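Local coordinates for protein putative branched-chain amino acid ABC transporter (Chromobacterium violaceum, PDB 4PYR) that binds glutathione and, as an LppC-like lipoprotein of the periplasmic-binding-protein type, may regulate enzyme activity, at residues I105-A110 against S135-K140. Sequence-based numbering, arbitrary orientation.
Sequences IVEGEA and SQRLGK. With GSH (glutathione), chain B.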
# COMPACT_ATOMS: atom_id res chain seq x y z
N ILE A 105 2.10 1.48 -2.53
CA ILE A 105 2.14 1.68 -4.00
C ILE A 105 1.08 0.90 -4.73
O ILE A 105 0.98 -0.34 -4.65
CB ILE A 105 3.50 1.32 -4.64
CG1 ILE A 105 4.02 -0.04 -4.18
CG2 ILE A 105 4.50 2.41 -4.38
CD1 ILE A 105 5.15 -0.54 -5.07
N VAL A 106 0.29 1.61 -5.52
CA VAL A 106 -0.87 1.02 -6.13
C VAL A 106 -0.58 -0.03 -7.17
O VAL A 106 -1.38 -0.97 -7.32
CB VAL A 106 -1.76 2.12 -6.69
CG1 VAL A 106 -2.13 3.05 -5.54
CG2 VAL A 106 -1.08 2.84 -7.87
N GLU A 107 0.55 0.10 -7.87
CA GLU A 107 0.88 -0.86 -8.90
C GLU A 107 0.98 -2.25 -8.31
O GLU A 107 0.67 -3.24 -8.98
CB GLU A 107 2.21 -0.48 -9.57
CG GLU A 107 2.08 0.60 -10.64
CD GLU A 107 2.18 2.01 -10.12
OE1 GLU A 107 2.23 2.22 -8.89
OE2 GLU A 107 2.17 2.94 -10.96
N GLY A 108 1.46 -2.34 -7.06
CA GLY A 108 1.54 -3.61 -6.38
C GLY A 108 0.20 -4.31 -6.26
O GLY A 108 0.09 -5.50 -6.44
N GLU A 109 -0.84 -3.54 -6.03
CA GLU A 109 -2.14 -4.16 -5.90
C GLU A 109 -2.67 -4.59 -7.28
O GLU A 109 -3.25 -5.67 -7.43
CB GLU A 109 -3.10 -3.18 -5.23
CG GLU A 109 -2.69 -2.83 -3.81
CD GLU A 109 -3.75 -2.08 -3.03
OE1 GLU A 109 -4.87 -1.99 -3.57
OE2 GLU A 109 -3.45 -1.67 -1.89
N ALA A 110 -2.38 -3.79 -8.32
CA ALA A 110 -2.81 -4.16 -9.67
C ALA A 110 -2.16 -5.45 -10.10
O ALA A 110 -2.82 -6.30 -10.69
CB ALA A 110 -2.49 -3.06 -10.65
N SER A 135 -6.24 5.44 -11.83
CA SER A 135 -6.82 4.34 -12.57
C SER A 135 -5.88 3.96 -13.72
O SER A 135 -5.76 2.79 -14.04
CB SER A 135 -8.14 4.76 -13.15
OG SER A 135 -9.08 4.94 -12.11
N GLN A 136 -5.30 4.95 -14.35
CA GLN A 136 -4.46 4.64 -15.53
C GLN A 136 -3.20 3.94 -15.12
O GLN A 136 -2.80 3.05 -15.80
CB GLN A 136 -4.13 5.90 -16.33
CG GLN A 136 -5.36 6.60 -16.88
CD GLN A 136 -5.72 6.19 -18.26
OE1 GLN A 136 -5.64 4.99 -18.61
NE2 GLN A 136 -6.17 7.17 -19.08
N ARG A 137 -2.67 4.27 -13.95
CA ARG A 137 -1.49 3.56 -13.40
C ARG A 137 -1.83 2.12 -13.07
O ARG A 137 -1.06 1.21 -13.35
CB ARG A 137 -0.99 4.24 -12.15
CG ARG A 137 -0.16 5.48 -12.46
CD ARG A 137 0.28 6.26 -11.21
NE ARG A 137 1.02 5.40 -10.29
CZ ARG A 137 1.45 5.76 -9.08
NH1 ARG A 137 1.21 6.97 -8.58
NH2 ARG A 137 2.11 4.87 -8.35
N LEU A 138 -3.02 1.91 -12.47
CA LEU A 138 -3.46 0.57 -12.14
C LEU A 138 -3.65 -0.28 -13.37
O LEU A 138 -3.32 -1.45 -13.42
CB LEU A 138 -4.81 0.62 -11.37
CG LEU A 138 -4.69 1.07 -9.95
CD1 LEU A 138 -6.06 1.25 -9.35
CD2 LEU A 138 -3.93 0.09 -9.10
N GLY A 139 -4.26 0.32 -14.38
CA GLY A 139 -4.56 -0.44 -15.55
C GLY A 139 -3.30 -0.91 -16.26
O GLY A 139 -3.25 -2.05 -16.65
N LYS A 140 -2.32 -0.01 -16.40
CA LYS A 140 -1.02 -0.40 -17.03
C LYS A 140 -0.36 -1.54 -16.24
O LYS A 140 0.09 -2.54 -16.84
CB LYS A 140 -0.11 0.84 -17.12
CG LYS A 140 1.35 0.57 -17.50
CD LYS A 140 1.46 0.01 -18.90
CE LYS A 140 2.91 0.16 -19.37
NZ LYS A 140 3.39 -0.76 -20.44
N1 GSH B . 6.39 6.19 -8.63
CA1 GSH B . 5.04 6.70 -8.77
C1 GSH B . 4.67 6.94 -10.22
O11 GSH B . 4.76 6.02 -11.07
O12 GSH B . 4.22 8.07 -10.53
CB1 GSH B . 4.87 8.00 -7.96
CG1 GSH B . 5.21 7.85 -6.48
CD1 GSH B . 4.27 6.90 -5.80
OE1 GSH B . 3.47 6.27 -6.48
N2 GSH B . 4.38 6.86 -4.46
CA2 GSH B . 3.58 6.02 -3.55
C2 GSH B . 2.63 6.89 -2.79
O2 GSH B . 2.29 7.85 -3.50
CB2 GSH B . 4.50 5.24 -2.63
SG2 GSH B . 6.10 5.03 -3.40
N3 GSH B . 2.17 6.70 -1.50
CA3 GSH B . 2.30 5.56 -0.55
C3 GSH B . 2.68 5.89 0.90
O31 GSH B . 2.27 5.17 1.86
O32 GSH B . 3.40 6.89 1.11
O HOH W 1 1.22 4.68 -5.46
O HOH W 2 1.62 1.87 -13.57
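The glutathione pocket is bordered here by a second-shell salt bridge, in which Glu107 of helix 106-119 holds the ligand-binding Arg137 of helix 133-150. The guanidinium meets the carboxylate side-on. Arg137 NH2 lies 2.7 Å from Glu107 OE1, on the syn lone pair. Arg137 NE lies 2.8 Å from Glu107 OE2, also on the syn side but 26° out of the carboxylate plane. The two flat groups are turned 31° apart. Arg137 is bent at chi3 (56°), which swings NE out of the line of its chain and towards Glu107 OE2. NH2 also donates to the ligand carbonyl, with Arg137 NH2 to GSH OE1 at 2.7 Å, while NH1 adds a weak bond to the same oxygen. C1 of the ligand's glutamyl carboxylate sits over the centre of one guanidinium face. Val106 CG2 packs over the opposite face, 3.8 Å from Arg137 NH2. One water links Val106 N to GSH OE1. Another bridges Glu107 OE2 and Arg137 O. Behind the polar site, Leu138 CD2 lies 3.8 Å from Ala110 CB and also packs on Val106 CB. The axes of the two helix segments come within 8.3 Å. Two bonds from Glu107 thus fix the guanidinium's rotation and point NH2 at the ligand. The carboxylate of Glu107 probably balances much of the arginine charge and favours the charged form of both groups.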